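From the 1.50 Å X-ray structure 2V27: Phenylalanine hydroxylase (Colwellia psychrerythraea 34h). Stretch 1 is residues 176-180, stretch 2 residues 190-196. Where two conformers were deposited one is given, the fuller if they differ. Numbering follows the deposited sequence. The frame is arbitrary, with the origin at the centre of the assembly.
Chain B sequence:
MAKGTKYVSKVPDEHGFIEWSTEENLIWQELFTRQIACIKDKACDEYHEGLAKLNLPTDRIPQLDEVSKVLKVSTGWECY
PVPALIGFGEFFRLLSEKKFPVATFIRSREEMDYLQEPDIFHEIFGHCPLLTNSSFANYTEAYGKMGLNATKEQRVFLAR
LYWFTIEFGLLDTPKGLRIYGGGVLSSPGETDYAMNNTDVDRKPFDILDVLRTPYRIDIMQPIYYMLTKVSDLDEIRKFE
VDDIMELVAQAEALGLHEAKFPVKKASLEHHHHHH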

# COMPACT_ATOMS: atom_id res chain seq x y z
N GLY B 176 -15.12 14.88 18.88
CA GLY B 176 -14.88 14.14 17.65
C GLY B 176 -13.50 13.51 17.64
O GLY B 176 -12.77 13.57 18.65
N LEU B 177 -13.12 12.95 16.50
CA LEU B 177 -11.83 12.28 16.33
C LEU B 177 -10.69 13.29 16.28
O LEU B 177 -10.79 14.31 15.56
CB LEU B 177 -11.86 11.47 15.04
CG LEU B 177 -10.86 10.33 14.83
CD1 LEU B 177 -11.16 9.17 15.80
CD2 LEU B 177 -10.93 9.86 13.36
N ARG B 178 -9.61 12.99 17.02
CA ARG B 178 -8.42 13.84 17.01
C ARG B 178 -7.20 12.95 16.80
O ARG B 178 -7.27 11.69 16.83
CB ARG B 178 -8.30 14.69 18.29
CG ARG B 178 -9.47 15.70 18.54
CD ARG B 178 -9.47 16.82 17.51
NE ARG B 178 -10.42 17.87 17.87
CZ ARG B 178 -11.69 17.85 17.47
NH1 ARG B 178 -12.10 16.84 16.70
NH2 ARG B 178 -12.54 18.84 17.81
N ILE B 179 -6.07 13.62 16.66
CA ILE B 179 -4.80 12.97 16.32
C ILE B 179 -3.68 13.24 17.33
O ILE B 179 -3.48 14.40 17.70
CB ILE B 179 -4.25 13.50 14.96
CG1 ILE B 179 -5.31 13.35 13.86
CG2 ILE B 179 -2.97 12.72 14.56
CD1 ILE B 179 -5.08 14.33 12.71
N TYR B 180 -3.00 12.19 17.77
CA TYR B 180 -1.77 12.43 18.54
C TYR B 180 -0.51 11.82 17.91
O TYR B 180 0.60 12.20 18.27
CB TYR B 180 -1.90 12.10 20.05
CG TYR B 180 -1.87 10.64 20.41
CD1 TYR B 180 -0.67 10.03 20.81
CD2 TYR B 180 -3.03 9.83 20.28
CE1 TYR B 180 -0.63 8.68 21.12
CE2 TYR B 180 -3.02 8.47 20.61
CZ TYR B 180 -1.82 7.89 21.03
OH TYR B 180 -1.70 6.53 21.31
N GLU B 190 -1.73 11.76 5.31
CA GLU B 190 -2.09 10.95 6.47
C GLU B 190 -3.19 11.56 7.34
O GLU B 190 -4.04 10.82 7.86
CB GLU B 190 -0.87 10.69 7.36
CG GLU B 190 0.28 9.95 6.72
CD GLU B 190 -0.03 8.48 6.32
OE1 GLU B 190 -1.10 7.99 6.67
OE2 GLU B 190 0.85 7.90 5.62
N THR B 191 -3.18 12.88 7.49
CA THR B 191 -4.21 13.54 8.29
C THR B 191 -5.60 13.37 7.64
O THR B 191 -6.60 13.07 8.33
CB THR B 191 -3.86 15.03 8.47
OG1 THR B 191 -2.77 15.11 9.38
CG2 THR B 191 -5.03 15.81 9.06
N ASP B 192 -5.66 13.61 6.33
CA ASP B 192 -6.97 13.54 5.66
C ASP B 192 -7.51 12.11 5.77
O ASP B 192 -8.67 11.90 6.10
CB ASP B 192 -6.80 13.90 4.19
CG ASP B 192 -8.12 13.88 3.40
OD1 ASP B 192 -8.07 13.49 2.23
OD2 ASP B 192 -9.16 14.34 3.89
N TYR B 193 -6.67 11.12 5.55
CA TYR B 193 -7.12 9.73 5.50
C TYR B 193 -7.56 9.30 6.91
O TYR B 193 -8.63 8.73 7.10
CB TYR B 193 -5.97 8.87 4.98
CG TYR B 193 -6.22 7.39 5.01
CD1 TYR B 193 -6.83 6.69 3.93
CD2 TYR B 193 -5.74 6.64 6.10
CE1 TYR B 193 -6.99 5.28 3.98
CE2 TYR B 193 -5.90 5.26 6.17
CZ TYR B 193 -6.53 4.58 5.11
OH TYR B 193 -6.66 3.19 5.17
N ALA B 194 -6.74 9.61 7.93
CA ALA B 194 -7.05 9.24 9.31
C ALA B 194 -8.35 9.88 9.79
O ALA B 194 -9.10 9.23 10.51
CB ALA B 194 -5.87 9.62 10.25
N MET B 195 -8.62 11.12 9.35
CA MET B 195 -9.85 11.78 9.84
C MET B 195 -11.05 11.41 9.01
O MET B 195 -12.14 11.39 9.56
CB MET B 195 -9.67 13.30 9.80
CG MET B 195 -8.60 13.78 10.81
SD MET B 195 -9.02 13.46 12.55
CE MET B 195 -8.27 11.85 12.85
N ASN B 196 -10.85 11.20 7.72
CA ASN B 196 -12.00 11.23 6.79
C ASN B 196 -12.33 9.92 6.07
O ASN B 196 -13.43 9.79 5.53
CB ASN B 196 -11.83 12.33 5.74
CG ASN B 196 -11.85 13.70 6.39
OD1 ASN B 196 -12.70 13.96 7.22
ND2 ASN B 196 -10.87 14.53 6.06

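A short strand, 176-179, lies against a helix that enters from earlier in the chain and spans 190-196; the two run roughly antiparallel, at 151°, and their axes approach to 9.0 Å. No hydrogen bond links them, so the contact, which buries 247 Å² in all, rests on van der Waals packing of mostly apolar groups. Strand alternation presents Leu-177 and Ile-179 to the helix and turns Arg-178 away, its NH1 bonding back to the Leu-177 carbonyl O (3.1 Å).

Along the helix, Glu-190 makes no contact with the strand; its O accepts the backbone bond from Ala-194 N (3.0 Å). Thr-191 points sideways, yet its methyl CG2 meets Ile-179 CD1 at 3.9 Å, while its OG1 is hydrogen-bonded elsewhere in the structure. Asp-192 points away from the strand, and Tyr-193 is out of its reach. Ala-194 points toward the strand, but its CB stays 5.2 Å from the nearest strand atom, Ile-179 CG1; its carbonyl O makes the close approach instead, 3.4 Å from Leu-177 CD2.

Met-195 is the centre of the contact, with 85 Å² covered. Its CB starts sideways, but chi1 and chi2 are both m and chi3 is 91°, and the chain's end comes nearer the strand. There the terminal CE lies 3.4 Å from Leu-177 CD2 and 3.5 Å from Ile-179 CG1, one methyl serving both apolar side chains. The same CE is 4.1 Å from Arg-178 O, so it also touches the backbone between them. Leu-177 and Met-195 are close in backbone as well, CA to CA 6.8 Å. Asn-196 does not reach the strand; its ND2 bonds Asp-192 OD2 (2.8 Å), one turn back along the helix.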